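Local coordinates for protein N2152 (Neocallimastix frontalis, PDB 5U22) that probably hydrolyses rare arabinose-containing substrates with polyspecific activity, as a family 39 glycoside hydrolase of a rumen anaerobic fungus, at residues K359-P362 with S363-S367; K32-R35 with A36-C39. One frame throughout, in Å; residues are numbered along the deposited sequence. Where two conformers were deposited one is given.

Interaction 1: residues K359-P362 with S363-S367; sequences KNLP and SFLGS
The carbonyl oxygen of P362 takes two hydrogen bonds. L365 N donates to P362 O over 3.1 Å, arriving above the carbonyl plane, 54° out of it. Water 1 is the second donor, 2.7 Å from P362 O, and its other proton goes to G366 O at 2.6 Å, so the water ties the start of the turn to its exit. One step on, G366 N reaches S363 O at 2.9 Å. These two successive i to i+3 bonds define a short 3-10 turn at 363-365, in the loop that joins strands 353-359 and 368-376 of the beta-sandwich domain; G366 leaves it with a positive phi that suits glycine. The F364 ring folds back over the proline that precedes the turn. Its CG stands between its own backbone N and carbonyl carbon (chi1 65°), which swings the ring to the P362 side, where P362 CB lies over one face, 3.5 Å from the F364 ring centroid and 22° off the normal: a CH-pi contact. P362 CG also meets the rim, near CE2 and CZ. Replacing the F364 ring by the methyl of an alanine is likely to leave that flank of the proline without its aromatic cover and lose the contact with Q340. L365 lies beside the same proline, pointing the same way as its ring: L365 CD1 touches P362 CD at 4.0 Å and also L361 CD2, and both leucines pack on I398, while N360 ND2 is hydrogen-bonded to D28 OD1.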
ATOM      1  N   LYS A 359      12.699  16.153 -16.863  1.00 20.21           N
ATOM      2  CA  LYS A 359      14.073  16.276 -17.333  1.00 18.38           C
ATOM      3  C   LYS A 359      14.626  14.911 -17.723  1.00 20.45           C
ATOM      4  O   LYS A 359      14.109  13.862 -17.316  1.00 19.51           O
ATOM      5  CB  LYS A 359      14.974  16.938 -16.281  1.00 22.78           C
ATOM      6  CG  LYS A 359      14.763  16.463 -14.874  1.00 24.87           C
ATOM      7  CD  LYS A 359      15.435  17.425 -13.884  1.00 31.44           C
ATOM      8  CE  LYS A 359      16.940  17.441 -14.077  1.00 30.35           C
ATOM      9  N   ASN A 360      15.676  14.945 -18.551  1.00 18.42           N
ATOM     10  CA  ASN A 360      16.305  13.734 -19.079  1.00 16.44           C
ATOM     11  C   ASN A 360      15.284  12.811 -19.740  1.00 16.21           C
ATOM     12  O   ASN A 360      15.311  11.590 -19.566  1.00 19.04           O
ATOM     13  CB  ASN A 360      17.074  13.006 -17.984  1.00 18.89           C
ATOM     14  CG  ASN A 360      18.210  13.836 -17.446  1.00 23.07           C
ATOM     15  OD1 ASN A 360      18.973  14.411 -18.214  1.00 22.18           O
ATOM     16  ND2 ASN A 360      18.311  13.935 -16.127  1.00 19.14           N
ATOM     17  N   LEU A 361      14.380  13.401 -20.517  1.00 15.92           N
ATOM     18  CA  LEU A 361      13.359  12.634 -21.220  1.00 16.32           C
ATOM     19  C   LEU A 361      14.004  11.535 -22.058  1.00 20.25           C
ATOM     20  O   LEU A 361      15.108  11.715 -22.589  1.00 20.60           O
ATOM     21  CB  LEU A 361      12.510  13.550 -22.109  1.00 16.19           C
ATOM     22  CG  LEU A 361      11.370  14.285 -21.409  1.00 16.21           C
ATOM     23  CD1 LEU A 361      10.784  15.351 -22.316  1.00 19.66           C
ATOM     24  CD2 LEU A 361      10.273  13.317 -20.956  1.00 16.63           C
ATOM     25  N   PRO A 362      13.354  10.381 -22.176  1.00 17.54           N
ATOM     26  CA  PRO A 362      13.916   9.295 -22.983  1.00 18.83           C
ATOM     27  C   PRO A 362      14.220   9.737 -24.405  1.00 18.54           C
ATOM     28  O   PRO A 362      13.434  10.433 -25.052  1.00 19.91           O
ATOM     29  CB  PRO A 362      12.815   8.238 -22.955  1.00 17.29           C
ATOM     30  CG  PRO A 362      12.101   8.484 -21.673  1.00 19.59           C
ATOM     31  CD  PRO A 362      12.097   9.986 -21.514  1.00 18.76           C
ATOM     32  N   SER A 363      15.378   9.301 -24.890  1.00 19.83           N
ATOM     33  CA  SER A 363      15.754   9.579 -26.261  1.00 19.18           C
ATOM     34  C   SER A 363      14.822   8.904 -27.247  1.00 19.86           C
ATOM     35  O   SER A 363      14.746   9.346 -28.402  1.00 20.63           O
ATOM     36  CB  SER A 363      17.196   9.148 -26.499  1.00 18.84           C
ATOM     37  OG  SER A 363      17.339   7.762 -26.265  1.00 20.91           O
ATOM     38  N   PHE A 364      14.085   7.861 -26.823  1.00 15.96           N
ATOM     39  CA  PHE A 364      13.160   7.240 -27.767  1.00 16.29           C
ATOM     40  C   PHE A 364      12.045   8.192 -28.184  1.00 13.41           C
ATOM     41  O   PHE A 364      11.401   7.955 -29.208  1.00 18.99           O
ATOM     42  CB  PHE A 364      12.594   5.900 -27.230  1.00 14.37           C
ATOM     43  CG  PHE A 364      11.716   5.999 -25.997  1.00 19.30           C
ATOM     44  CD1 PHE A 364      10.446   6.580 -26.043  1.00 18.49           C
ATOM     45  CD2 PHE A 364      12.122   5.400 -24.812  1.00 15.53           C
ATOM     46  CE1 PHE A 364       9.646   6.634 -24.906  1.00 16.44           C
ATOM     47  CE2 PHE A 364      11.324   5.438 -23.675  1.00 15.13           C
ATOM     48  CZ  PHE A 364      10.093   6.058 -23.717  1.00 17.31           C
ATOM     49  N   LEU A 365      11.822   9.271 -27.433  1.00 18.08           N
ATOM     50  CA  LEU A 365      10.838  10.266 -27.834  1.00 19.47           C
ATOM     51  C   LEU A 365      11.350  11.191 -28.932  1.00 26.54           C
ATOM     52  O   LEU A 365      10.548  11.921 -29.520  1.00 23.65           O
ATOM     53  CB  LEU A 365      10.407  11.100 -26.624  1.00 16.36           C
ATOM     54  CG  LEU A 365       9.707  10.347 -25.488  1.00 16.07           C
ATOM     55  CD1 LEU A 365       9.529  11.232 -24.250  1.00 15.93           C
ATOM     56  CD2 LEU A 365       8.359   9.818 -25.943  1.00 18.55           C
ATOM     57  N   GLY A 366      12.649  11.173 -29.226  1.00 22.17           N
ATOM     58  CA  GLY A 366      13.173  12.077 -30.237  1.00 19.21           C
ATOM     59  C   GLY A 366      12.971  13.520 -29.823  1.00 23.97           C
ATOM     60  O   GLY A 366      13.143  13.888 -28.660  1.00 24.72           O
ATOM     61  N   SER A 367      12.598  14.363 -30.783  1.00 25.30           N
ATOM     62  CA  SER A 367      12.444  15.782 -30.496  1.00 22.31           C
ATOM     63  C   SER A 367      10.998  16.170 -30.258  1.00 20.97           C
ATOM     64  O   SER A 367      10.705  17.357 -30.066  1.00 24.82           O
ATOM     65  CB  SER A 367      13.018  16.621 -31.641  1.00 26.36           C
ATOM     66  OG  SER A 367      12.203  16.480 -32.785  1.00 29.44           O
TER
HETATM   67  O   HOH W   1      13.865  12.692 -26.491  1.00 25.16           O

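Interaction 2: residues K32-R35 with A36-C39; sequences KIRR and ATHC
R34 reaches across to T37 and C39 with an extended side chain. At CB the chain turns off with CG between the backbone N and the carbonyl carbon (chi1 59°), then runs straight from CG to NE, which brings the guanidinium alongside the loop that follows its strand. R34 NE comes to 3.3 Å from water 2. Beyond it, the flat group passes beneath the threonine hydroxyl: T37 OG1 sits 3.7 Å above the guanidinium plane of R34, displaced toward the rim, with the two side chains crossing at about a right angle. At the tip, R34 NH2 meets C39 SG near the guanidinium plane, at 3.5 Å, a van der Waals contact at the edge. Its stronger polar partner is V273 O, which accepts a hydrogen bond from NH2; E269 adds a long, weak ion pair. The strand 31-35 belongs to the beta-sandwich, and here the chain leaves it for the TIM barrel, where C39 bonds through its backbone to G276 of strand 275-278 and through its O to N65, just ahead of strand 66-70. Water 2 holds the bend between the two: it donates to R35 O over 2.9 Å and accepts from T37 N at 2.8 Å. T37 OG1 also donates to water 2, at 2.7 Å, while T37 CG2 lies against R35 O, 3.4 Å away.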
ATOM      1  N   LYS A  32      16.548   6.307 -11.923  0.50 17.19           N
ATOM      2  CA  LYS A  32      15.808   5.070 -11.700  0.50 19.99           C
ATOM      3  C   LYS A  32      15.782   4.714 -10.219  0.50 20.79           C
ATOM      4  O   LYS A  32      16.820   4.721  -9.549  0.50 22.86           O
ATOM      5  CB  LYS A  32      16.442   3.927 -12.496  0.50 21.95           C
ATOM      6  CG  LYS A  32      15.808   3.645 -13.851  0.50 22.54           C
ATOM      7  CD  LYS A  32      15.837   4.839 -14.790  0.50 23.76           C
ATOM      8  CE  LYS A  32      15.499   4.409 -16.209  0.50 23.40           C
ATOM      9  NZ  LYS A  32      15.229   5.551 -17.121  0.50 18.57           N
ATOM     10  N   ILE A  33      14.596   4.388  -9.706  1.00 17.08           N
ATOM     11  CA  ILE A  33      14.483   3.961  -8.314  1.00 17.87           C
ATOM     12  C   ILE A  33      14.622   2.450  -8.268  1.00 20.62           C
ATOM     13  O   ILE A  33      15.496   1.909  -7.578  1.00 21.15           O
ATOM     14  CB  ILE A  33      13.157   4.404  -7.682  1.00 16.51           C
ATOM     15  CG1 ILE A  33      12.995   5.915  -7.787  1.00 15.91           C
ATOM     16  CG2 ILE A  33      13.113   3.977  -6.224  1.00 17.28           C
ATOM     17  CD1 ILE A  33      11.596   6.383  -7.459  1.00 16.35           C
ATOM     18  N   ARG A  34      13.736   1.770  -8.992  1.00 15.55           N
ATOM     19  CA  ARG A  34      13.717   0.323  -9.130  1.00 14.88           C
ATOM     20  C   ARG A  34      12.619  -0.020 -10.120  1.00 16.36           C
ATOM     21  O   ARG A  34      11.896   0.872 -10.581  1.00 18.84           O
ATOM     22  CB  ARG A  34      13.452  -0.371  -7.792  1.00 24.80           C
ATOM     23  CG  ARG A  34      12.151   0.059  -7.192  1.00 17.21           C
ATOM     24  CD  ARG A  34      11.754  -0.705  -5.929  1.00 15.97           C
ATOM     25  NE  ARG A  34      10.522  -0.107  -5.418  1.00 17.39           N
ATOM     26  CZ  ARG A  34       9.775  -0.597  -4.431  1.00 25.03           C
ATOM     27  NH1 ARG A  34      10.126  -1.726  -3.806  1.00 24.67           N
ATOM     28  NH2 ARG A  34       8.672   0.058  -4.071  1.00 18.86           N
ATOM     29  N   ARG A  35      12.477  -1.304 -10.433  1.00 14.66           N
ATOM     30  CA  ARG A  35      11.411  -1.749 -11.314  1.00 19.84           C
ATOM     31  C   ARG A  35      10.048  -1.404 -10.725  1.00 17.65           C
ATOM     32  O   ARG A  35       9.879  -1.276  -9.509  1.00 18.79           O
ATOM     33  CB  ARG A  35      11.491  -3.256 -11.538  1.00 27.84           C
ATOM     34  CG  ARG A  35      12.739  -3.758 -12.232  1.00 30.51           C
ATOM     35  CD  ARG A  35      12.536  -5.229 -12.575  1.00 35.72           C
ATOM     36  NE  ARG A  35      11.163  -5.439 -13.037  1.00 40.73           N
ATOM     37  CZ  ARG A  35      10.513  -6.597 -12.994  1.00 39.91           C
ATOM     38  NH1 ARG A  35      11.102  -7.687 -12.505  1.00 32.91           N
ATOM     39  NH2 ARG A  35       9.267  -6.663 -13.446  1.00 44.00           N
ATOM     40  N   ALA A  36       9.074  -1.236 -11.607  1.00 16.73           N
ATOM     41  CA  ALA A  36       7.691  -1.071 -11.176  1.00 17.80           C
ATOM     42  C   ALA A  36       7.193  -2.332 -10.484  1.00 18.41           C
ATOM     43  O   ALA A  36       7.220  -3.422 -11.062  1.00 23.02           O
ATOM     44  CB  ALA A  36       6.810  -0.740 -12.380  1.00 19.03           C
ATOM     45  N   THR A  37       6.753  -2.181  -9.231  1.00 16.01           N
ATOM     46  CA  THR A  37       6.181  -3.277  -8.463  1.00 15.17           C
ATOM     47  C   THR A  37       4.765  -3.003  -7.980  1.00 15.24           C
ATOM     48  O   THR A  37       4.134  -3.912  -7.426  1.00 16.31           O
ATOM     49  CB  THR A  37       7.059  -3.599  -7.248  1.00 15.92           C
ATOM     50  OG1 THR A  37       6.983  -2.515  -6.313  1.00 18.42           O
ATOM     51  CG2 THR A  37       8.513  -3.794  -7.672  1.00 18.53           C
ATOM     52  N   HIS A  38       4.245  -1.792  -8.182  1.00 14.92           N
ATOM     53  CA  HIS A  38       2.915  -1.403  -7.708  1.00 16.22           C
ATOM     54  C   HIS A  38       2.778  -1.696  -6.220  1.00 16.22           C
ATOM     55  O   HIS A  38       1.788  -2.269  -5.757  1.00 16.69           O
ATOM     56  CB  HIS A  38       1.827  -2.094  -8.529  1.00 16.01           C
ATOM     57  CG  HIS A  38       2.196  -2.229  -9.969  1.00 13.52           C
ATOM     58  ND1 HIS A  38       2.582  -3.428 -10.527  1.00 17.69           N
ATOM     59  CD2 HIS A  38       2.328  -1.298 -10.942  1.00 18.01           C
ATOM     60  CE1 HIS A  38       2.896  -3.236 -11.799  1.00 24.76           C
ATOM     61  NE2 HIS A  38       2.752  -1.951 -12.075  1.00 16.86           N
ATOM     62  N   CYS A  39       3.797  -1.281  -5.468  1.00 17.25           N
ATOM     63  CA  CYS A  39       3.919  -1.724  -4.083  1.00 16.51           C
ATOM     64  C   CYS A  39       2.713  -1.329  -3.245  1.00 19.47           C
ATOM     65  O   CYS A  39       2.329  -2.075  -2.342  1.00 16.45           O
ATOM     66  CB  CYS A  39       5.209  -1.178  -3.459  1.00 11.79           C
ATOM     67  SG  CYS A  39       5.301   0.626  -3.233  1.00 17.97           S
TER
HETATM   68  O   HOH W   2       8.021  -0.368  -7.517  1.00 21.05           O

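Overall arrangement
Interaction 2 comes first along the chain and lies nearer the middle of the molecule, its centre about 13 Å from that of the chain, where the sandwich passes into the TIM barrel. Interaction 1 belongs to the sandwich, about 31 Å from the chain centre. The two centres are about 20 Å apart and the nearest atoms about 6 Å, without touching. What links them is the sheet: strand 31-35 pairs with 315-320, that with 23-28, and that in turn with 353-359. The turn between 23-28 and 31-35 links them as well, since C29, just ahead of the strand of interaction 2, bonds through its backbone to K359.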